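Local coordinates for protein myosin-I heavy chain (Dictyostelium discoideum, PDB 5EJY) that is an actin-based motor of the myosin family, active in early phagocytosis and adhesion, seen here through its first MyTH4-FERM tail unit, at residues V125-P137 / R183-K196. Numbering follows the deposited sequence.
Sequences VWELIHFTCSTFP and RKQVPSVTELESIK
Against Phe131 and its helical neighbours in 125-133, the short helix 189-196 crosses at 126° between N-to-C directions, the axes 9.5 Å apart, while the preceding loop, Arg183 to Pro187, passes Ser134 and Thr135. Both segments belong to the all-helical MyTH4 domain, and the contact illustrates how a short helix docks largely through a few side chains, here Ile195, Phe131 and Lys196, with a salt bridge at one end of the contact and an arginine-to-carbonyl bond at the other. Ile195 CG2, anti to the backbone N, sits over the centre of the His130 ring, 3.3 Å from the centroid and 9° off the normal, a CH-pi contact, while the CG1 branch carries CD1 to Ser134 CB at 3.6 Å. Phe131 CD1 meets Leu192 CD2 at 3.5 Å, the two side chains crossing at about a right angle, and the ring's CE1–CZ side runs beside Lys196 CB. Beyond it, the lysine bends at its last two torsions, and NZ reaches Glu127 OE2 at 2.8 Å, a salt bridge, coming from above the carboxylate plane; the other oxygen, OE1, is bonded to the Tyr69 hydroxyl, and a water links OE2 to Lys196 O. At the far end Thr135 OG1, bonded to Phe131 O, lies against Pro187 CD. Arg183 grips Glu191 end-on through NH1 and NH2, and its NE pairs with Asp266 of helix 264-277 in the FERM region, so the same guanidinium joins both domains. This grip probably fixes the guanidinium's rotation, and NH1 also donates to Ser134 O, which lies in the guanidinium plane at 2.9 Å, with an N-H...O angle of 156°.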
ATOM      1  N   VAL A 125       4.654  23.055  17.534  1.00 26.92           N
ATOM      2  CA  VAL A 125       5.108  21.906  18.311  1.00 27.85           C
ATOM      3  C   VAL A 125       4.057  20.804  18.255  1.00 29.35           C
ATOM      4  O   VAL A 125       4.397  19.636  18.148  1.00 23.90           O
ATOM      5  CB  VAL A 125       5.402  22.228  19.796  1.00 34.43           C
ATOM      6  CG1 VAL A 125       5.915  20.968  20.506  1.00 30.27           C
ATOM      7  CG2 VAL A 125       6.419  23.340  19.916  1.00 31.60           C
ATOM      8  N   TRP A 126       2.781  21.176  18.313  1.00 25.92           N
ATOM      9  CA  TRP A 126       1.722  20.166  18.279  1.00 26.53           C
ATOM     10  C   TRP A 126       1.583  19.492  16.900  1.00 27.09           C
ATOM     11  O   TRP A 126       1.217  18.315  16.812  1.00 23.23           O
ATOM     12  CB  TRP A 126       0.394  20.722  18.814  1.00 24.91           C
ATOM     13  CG  TRP A 126       0.349  20.652  20.315  1.00 25.77           C
ATOM     14  CD1 TRP A 126       0.629  21.662  21.206  1.00 25.97           C
ATOM     15  CD2 TRP A 126       0.063  19.493  21.102  1.00 24.41           C
ATOM     16  NE1 TRP A 126       0.511  21.199  22.493  1.00 22.32           N
ATOM     17  CE2 TRP A 126       0.165  19.871  22.459  1.00 24.90           C
ATOM     18  CE3 TRP A 126      -0.278  18.171  20.791  1.00 24.27           C
ATOM     19  CZ2 TRP A 126      -0.068  18.976  23.502  1.00 28.84           C
ATOM     20  CZ3 TRP A 126      -0.503  17.283  21.821  1.00 22.26           C
ATOM     21  CH2 TRP A 126      -0.403  17.687  23.166  1.00 25.32           C
ATOM     22  N   GLU A 127       1.908  20.224  15.840  1.00 25.84           N
ATOM     23  CA  GLU A 127       2.059  19.620  14.515  1.00 24.55           C
ATOM     24  C   GLU A 127       3.176  18.567  14.508  1.00 25.10           C
ATOM     25  O   GLU A 127       3.007  17.489  13.937  1.00 23.00           O
ATOM     26  CB  GLU A 127       2.345  20.681  13.458  1.00 27.07           C
ATOM     27  CG  GLU A 127       1.132  21.582  13.136  1.00 29.02           C
ATOM     28  CD  GLU A 127       1.499  22.788  12.288  1.00 30.95           C
ATOM     29  OE1 GLU A 127       2.698  22.967  11.996  1.00 30.81           O
ATOM     30  OE2 GLU A 127       0.588  23.568  11.923  1.00 33.74           O
ATOM     31  N   LEU A 128       4.316  18.901  15.118  1.00 22.65           N
ATOM     32  CA  LEU A 128       5.419  17.955  15.286  1.00 26.33           C
ATOM     33  C   LEU A 128       5.009  16.734  16.084  1.00 23.90           C
ATOM     34  O   LEU A 128       5.375  15.611  15.743  1.00 23.73           O
ATOM     35  CB  LEU A 128       6.607  18.617  15.981  1.00 23.34           C
ATOM     36  CG  LEU A 128       7.348  19.682  15.174  1.00 27.24           C
ATOM     37  CD1 LEU A 128       8.453  20.334  16.017  1.00 27.64           C
ATOM     38  CD2 LEU A 128       7.931  19.061  13.898  1.00 28.77           C
ATOM     39  N   ILE A 129       4.276  16.957  17.172  1.00 20.66           N
ATOM     40  CA  ILE A 129       3.775  15.854  17.977  1.00 22.79           C
ATOM     41  C   ILE A 129       2.932  14.921  17.104  1.00 22.82           C
ATOM     42  O   ILE A 129       3.067  13.696  17.155  1.00 21.17           O
ATOM     43  CB  ILE A 129       2.967  16.394  19.196  1.00 23.59           C
ATOM     44  CG1 ILE A 129       3.929  16.837  20.307  1.00 22.55           C
ATOM     45  CG2 ILE A 129       2.038  15.342  19.751  1.00 21.24           C
ATOM     46  CD1 ILE A 129       3.243  17.721  21.420  1.00 22.37           C
ATOM     47  N   HIS A 130       2.074  15.513  16.285  1.00 20.05           N
ATOM     48  CA  HIS A 130       1.175  14.751  15.432  1.00 21.35           C
ATOM     49  C   HIS A 130       1.956  13.996  14.332  1.00 20.74           C
ATOM     50  O   HIS A 130       1.662  12.830  14.058  1.00 20.68           O
ATOM     51  CB  HIS A 130       0.121  15.698  14.839  1.00 18.68           C
ATOM     52  CG  HIS A 130      -1.013  15.001  14.154  1.00 20.47           C
ATOM     53  ND1 HIS A 130      -1.961  15.678  13.419  1.00 19.97           N
ATOM     54  CD2 HIS A 130      -1.342  13.688  14.077  1.00 21.64           C
ATOM     55  CE1 HIS A 130      -2.826  14.813  12.918  1.00 24.37           C
ATOM     56  NE2 HIS A 130      -2.472  13.600  13.299  1.00 20.89           N
ATOM     57  N   PHE A 131       2.957  14.644  13.730  1.00 20.37           N
ATOM     58  CA  PHE A 131       3.813  13.965  12.738  1.00 21.19           C
ATOM     59  C   PHE A 131       4.461  12.751  13.391  1.00 21.63           C
ATOM     60  O   PHE A 131       4.572  11.687  12.785  1.00 19.89           O
ATOM     61  CB  PHE A 131       4.960  14.861  12.250  1.00 21.59           C
ATOM     62  CG  PHE A 131       4.519  16.124  11.548  1.00 21.53           C
ATOM     63  CD1 PHE A 131       3.388  16.143  10.748  1.00 24.34           C
ATOM     64  CD2 PHE A 131       5.270  17.285  11.673  1.00 22.13           C
ATOM     65  CE1 PHE A 131       2.998  17.302  10.097  1.00 25.90           C
ATOM     66  CE2 PHE A 131       4.880  18.462  11.032  1.00 28.81           C
ATOM     67  CZ  PHE A 131       3.739  18.472  10.248  1.00 26.85           C
ATOM     68  N   THR A 132       4.917  12.924  14.628  1.00 19.93           N
ATOM     69  CA  THR A 132       5.680  11.884  15.306  1.00 20.19           C
ATOM     70  C   THR A 132       4.771  10.723  15.666  1.00 20.78           C
ATOM     71  O   THR A 132       5.117   9.572  15.427  1.00 19.45           O
ATOM     72  CB  THR A 132       6.400  12.443  16.574  1.00 19.93           C
ATOM     73  OG1 THR A 132       7.215  13.550  16.187  1.00 20.81           O
ATOM     74  CG2 THR A 132       7.297  11.370  17.218  1.00 21.76           C
ATOM     75  N   CYS A 133       3.605  11.030  16.234  1.00 20.48           N
ATOM     76  CA  CYS A 133       2.619  10.003  16.553  1.00 19.32           C
ATOM     77  C   CYS A 133       2.206   9.186  15.319  1.00 20.20           C
ATOM     78  O   CYS A 133       1.847   8.009  15.443  1.00 18.60           O
ATOM     79  CB  CYS A 133       1.374  10.637  17.171  1.00 19.54           C
ATOM     80  SG  CYS A 133       1.646  11.235  18.870  1.00 21.46           S
ATOM     81  N   SER A 134       2.226   9.833  14.154  1.00 18.13           N
ATOM     82  CA  SER A 134       1.852   9.194  12.887  1.00 18.92           C
ATOM     83  C   SER A 134       2.961   8.308  12.317  1.00 21.03           C
ATOM     84  O   SER A 134       2.766   7.662  11.281  1.00 18.69           O
ATOM     85  CB  SER A 134       1.479  10.265  11.856  1.00 20.89           C
ATOM     86  OG  SER A 134       0.424  11.101  12.343  1.00 19.92           O
ATOM     87  N   THR A 135       4.116   8.296  12.981  1.00 18.50           N
ATOM     88  CA  THR A 135       5.295   7.580  12.481  1.00 19.17           C
ATOM     89  C   THR A 135       5.771   6.437  13.395  1.00 21.38           C
ATOM     90  O   THR A 135       6.056   5.335  12.920  1.00 20.23           O
ATOM     91  CB  THR A 135       6.470   8.558  12.174  1.00 17.11           C
ATOM     92  OG1 THR A 135       5.978   9.683  11.427  1.00 18.76           O
ATOM     93  CG2 THR A 135       7.590   7.835  11.355  1.00 18.26           C
ATOM     94  N   PHE A 136       5.880   6.701  14.697  1.00 18.32           N
ATOM     95  CA  PHE A 136       6.267   5.675  15.669  1.00 16.92           C
ATOM     96  C   PHE A 136       5.801   6.109  17.062  1.00 17.45           C
ATOM     97  O   PHE A 136       5.667   7.308  17.334  1.00 19.69           O
ATOM     98  CB  PHE A 136       7.800   5.454  15.694  1.00 18.61           C
ATOM     99  CG  PHE A 136       8.580   6.721  15.863  1.00 19.39           C
ATOM    100  CD1 PHE A 136       8.730   7.301  17.121  1.00 16.91           C
ATOM    101  CD2 PHE A 136       9.116   7.371  14.759  1.00 21.20           C
ATOM    102  CE1 PHE A 136       9.412   8.498  17.277  1.00 17.55           C
ATOM    103  CE2 PHE A 136       9.808   8.567  14.903  1.00 20.54           C
ATOM    104  CZ  PHE A 136       9.952   9.133  16.170  1.00 21.62           C
ATOM    105  N   PRO A 137       5.552   5.137  17.940  1.00 18.26           N
ATOM    106  CA  PRO A 137       5.079   5.501  19.271  1.00 22.46           C
ATOM    107  C   PRO A 137       6.232   5.658  20.257  1.00 20.38           C
ATOM    108  O   PRO A 137       7.367   5.261  19.977  1.00 20.15           O
ATOM    109  CB  PRO A 137       4.203   4.311  19.649  1.00 21.42           C
ATOM    110  CG  PRO A 137       4.942   3.136  19.019  1.00 23.60           C
ATOM    111  CD  PRO A 137       5.573   3.674  17.744  1.00 20.13           C
ATOM    112  N   ARG A 183       4.518   0.950  11.087  1.00 25.36           N
ATOM    113  CA  ARG A 183       4.775   1.252   9.684  1.00 23.80           C
ATOM    114  C   ARG A 183       6.258   1.116   9.366  1.00 26.92           C
ATOM    115  O   ARG A 183       7.101   0.914  10.259  1.00 26.58           O
ATOM    116  CB  ARG A 183       4.295   2.666   9.335  1.00 23.26           C
ATOM    117  CG  ARG A 183       5.141   3.780   9.930  1.00 22.03           C
ATOM    118  CD  ARG A 183       4.498   5.139   9.647  1.00 21.70           C
ATOM    119  NE  ARG A 183       4.387   5.373   8.207  1.00 19.15           N
ATOM    120  CZ  ARG A 183       3.709   6.375   7.659  1.00 20.65           C
ATOM    121  NH1 ARG A 183       3.034   7.231   8.434  1.00 16.76           N
ATOM    122  NH2 ARG A 183       3.688   6.509   6.328  1.00 21.55           N
ATOM    123  N   LYS A 184       6.586   1.259   8.091  1.00 19.46           N
ATOM    124  CA  LYS A 184       7.935   0.976   7.635  1.00 26.88           C
ATOM    125  C   LYS A 184       8.656   2.181   7.070  1.00 27.35           C
ATOM    126  O   LYS A 184       9.864   2.122   6.843  1.00 23.75           O
ATOM    127  CB  LYS A 184       7.892  -0.124   6.570  1.00 26.11           C
ATOM    128  CG  LYS A 184       7.265  -1.416   7.071  1.00 29.65           C
ATOM    129  CD  LYS A 184       7.352  -2.510   6.027  1.00 35.54           C
ATOM    130  CE  LYS A 184       6.757  -3.812   6.546  1.00 38.29           C
ATOM    131  NZ  LYS A 184       6.906  -4.884   5.519  1.00 49.67           N
ATOM    132  N   GLN A 185       7.930   3.270   6.824  1.00 19.49           N
ATOM    133  CA  GLN A 185       8.541   4.414   6.167  1.00 20.63           C
ATOM    134  C   GLN A 185       8.180   5.720   6.864  1.00 22.69           C
ATOM    135  O   GLN A 185       7.161   5.809   7.548  1.00 20.01           O
ATOM    136  CB  GLN A 185       8.107   4.487   4.689  1.00 22.81           C
ATOM    137  CG  GLN A 185       8.252   3.170   3.899  1.00 22.92           C
ATOM    138  CD  GLN A 185       9.695   2.634   3.877  1.00 34.18           C
ATOM    139  OE1 GLN A 185      10.654   3.401   3.971  1.00 32.15           O
ATOM    140  NE2 GLN A 185       9.845   1.310   3.745  1.00 31.97           N
ATOM    141  N   VAL A 186       9.016   6.731   6.659  1.00 19.51           N
ATOM    142  CA  VAL A 186       8.721   8.094   7.067  1.00 19.20           C
ATOM    143  C   VAL A 186       7.681   8.710   6.117  1.00 24.35           C
ATOM    144  O   VAL A 186       7.771   8.536   4.897  1.00 21.99           O
ATOM    145  CB  VAL A 186      10.015   8.941   7.040  1.00 23.59           C
ATOM    146  CG1 VAL A 186       9.708  10.433   7.199  1.00 23.21           C
ATOM    147  CG2 VAL A 186      10.994   8.445   8.119  1.00 22.79           C
ATOM    148  N   PRO A 187       6.686   9.416   6.673  1.00 23.35           N
ATOM    149  CA  PRO A 187       5.666  10.076   5.846  1.00 22.28           C
ATOM    150  C   PRO A 187       6.237  10.898   4.684  1.00 25.15           C
ATOM    151  O   PRO A 187       7.222  11.628   4.852  1.00 26.53           O
ATOM    152  CB  PRO A 187       4.977  11.008   6.845  1.00 22.03           C
ATOM    153  CG  PRO A 187       5.047  10.264   8.116  1.00 24.30           C
ATOM    154  CD  PRO A 187       6.362   9.516   8.114  1.00 17.34           C
ATOM    155  N   SER A 188       5.618  10.765   3.515  1.00 22.63           N
ATOM    156  CA  SER A 188       5.920  11.624   2.370  1.00 23.82           C
ATOM    157  C   SER A 188       5.431  13.038   2.651  1.00 26.05           C
ATOM    158  O   SER A 188       4.659  13.261   3.584  1.00 22.23           O
ATOM    159  CB  SER A 188       5.193  11.114   1.125  1.00 23.41           C
ATOM    160  OG  SER A 188       3.795  11.123   1.324  1.00 22.52           O
ATOM    161  N   VAL A 189       5.846  13.992   1.825  1.00 26.01           N
ATOM    162  CA  VAL A 189       5.336  15.357   1.958  1.00 29.21           C
ATOM    163  C   VAL A 189       3.808  15.438   1.857  1.00 28.52           C
ATOM    164  O   VAL A 189       3.165  16.207   2.571  1.00 25.68           O
ATOM    165  CB  VAL A 189       5.960  16.306   0.917  1.00 31.25           C
ATOM    166  CG1 VAL A 189       5.255  17.671   0.957  1.00 31.77           C
ATOM    167  CG2 VAL A 189       7.445  16.453   1.172  1.00 32.39           C
ATOM    168  N   THR A 190       3.216  14.651   0.968  1.00 27.31           N
ATOM    169  CA  THR A 190       1.765  14.694   0.811  1.00 32.22           C
ATOM    170  C   THR A 190       1.057  14.271   2.097  1.00 30.83           C
ATOM    171  O   THR A 190       0.050  14.864   2.496  1.00 25.83           O
ATOM    172  CB  THR A 190       1.287  13.807  -0.340  1.00 32.67           C
ATOM    173  OG1 THR A 190       1.984  14.172  -1.531  1.00 43.97           O
ATOM    174  CG2 THR A 190      -0.201  14.004  -0.561  1.00 39.19           C
ATOM    175  N   GLU A 191       1.583  13.241   2.746  1.00 24.04           N
ATOM    176  CA  GLU A 191       0.997  12.783   3.999  1.00 23.61           C
ATOM    177  C   GLU A 191       1.183  13.813   5.118  1.00 20.27           C
ATOM    178  O   GLU A 191       0.257  14.081   5.888  1.00 21.77           O
ATOM    179  CB  GLU A 191       1.592  11.423   4.394  1.00 19.84           C
ATOM    180  CG  GLU A 191       1.039  10.858   5.704  1.00 18.79           C
ATOM    181  CD  GLU A 191       1.748   9.578   6.135  1.00 18.56           C
ATOM    182  OE1 GLU A 191       2.542   9.011   5.337  1.00 18.59           O
ATOM    183  OE2 GLU A 191       1.508   9.124   7.270  1.00 22.16           O
ATOM    184  N   LEU A 192       2.380  14.386   5.211  1.00 21.26           N
ATOM    185  CA  LEU A 192       2.660  15.390   6.240  1.00 22.88           C
ATOM    186  C   LEU A 192       1.748  16.601   6.108  1.00 25.06           C
ATOM    187  O   LEU A 192       1.303  17.166   7.107  1.00 25.03           O
ATOM    188  CB  LEU A 192       4.132  15.832   6.198  1.00 21.10           C
ATOM    189  CG  LEU A 192       5.157  14.782   6.638  1.00 26.61           C
ATOM    190  CD1 LEU A 192       6.555  15.237   6.296  1.00 22.82           C
ATOM    191  CD2 LEU A 192       5.033  14.518   8.137  1.00 23.78           C
ATOM    192  N   GLU A 193       1.468  17.001   4.871  1.00 26.56           N
ATOM    193  CA  GLU A 193       0.538  18.109   4.630  1.00 26.84           C
ATOM    194  C   GLU A 193      -0.841  17.830   5.219  1.00 30.49           C
ATOM    195  O   GLU A 193      -1.419  18.683   5.893  1.00 31.64           O
ATOM    196  CB  GLU A 193       0.466  18.436   3.134  1.00 32.42           C
ATOM    197  CG  GLU A 193       1.754  19.065   2.621  1.00 33.48           C
ATOM    198  CD  GLU A 193       1.779  19.269   1.115  1.00 49.51           C
ATOM    199  OE1 GLU A 193       1.237  18.414   0.376  1.00 50.00           O
ATOM    200  OE2 GLU A 193       2.357  20.287   0.671  1.00 56.37           O
ATOM    201  N   SER A 194      -1.361  16.631   4.980  1.00 24.61           N
ATOM    202  CA  SER A 194      -2.626  16.202   5.577  1.00 27.75           C
ATOM    203  C   SER A 194      -2.575  16.137   7.105  1.00 26.89           C
ATOM    204  O   SER A 194      -3.475  16.626   7.790  1.00 26.21           O
ATOM    205  CB  SER A 194      -3.035  14.831   5.027  1.00 26.47           C
ATOM    206  OG  SER A 194      -3.340  14.912   3.647  1.00 30.97           O
ATOM    207  N   ILE A 195      -1.530  15.511   7.644  1.00 22.74           N
ATOM    208  CA  ILE A 195      -1.389  15.401   9.090  1.00 21.21           C
ATOM    209  C   ILE A 195      -1.369  16.789   9.719  1.00 26.62           C
ATOM    210  O   ILE A 195      -2.071  17.042  10.700  1.00 25.92           O
ATOM    211  CB  ILE A 195      -0.087  14.663   9.478  1.00 23.72           C
ATOM    212  CG1 ILE A 195      -0.149  13.204   9.011  1.00 22.58           C
ATOM    213  CG2 ILE A 195       0.133  14.729  10.993  1.00 21.08           C
ATOM    214  CD1 ILE A 195       1.187  12.482   9.091  1.00 18.82           C
ATOM    215  N   LYS A 196      -0.559  17.678   9.149  1.00 23.98           N
ATOM    216  CA  LYS A 196      -0.422  19.038   9.673  1.00 28.02           C
ATOM    217  C   LYS A 196      -1.790  19.673   9.832  1.00 28.87           C
ATOM    218  O   LYS A 196      -2.097  20.253  10.883  1.00 26.37           O
ATOM    219  CB  LYS A 196       0.465  19.896   8.755  1.00 28.43           C
ATOM    220  CG  LYS A 196       0.559  21.381   9.152  1.00 32.96           C
ATOM    221  CD  LYS A 196       1.702  22.098   8.429  1.00 35.15           C
ATOM    222  CE  LYS A 196       1.390  23.561   8.135  1.00 40.82           C
ATOM    223  NZ  LYS A 196       0.590  24.244   9.195  1.00 43.10           N
TER
HETATM  224  O   HOH W   1      -1.863  22.705  12.279  1.00 32.37           O
HETATM  225  O   HOH W   2      -1.367  18.553  13.372  1.00 26.09           O
HETATM  226  O   HOH W   3       5.781   2.741  13.330  1.00 25.42           O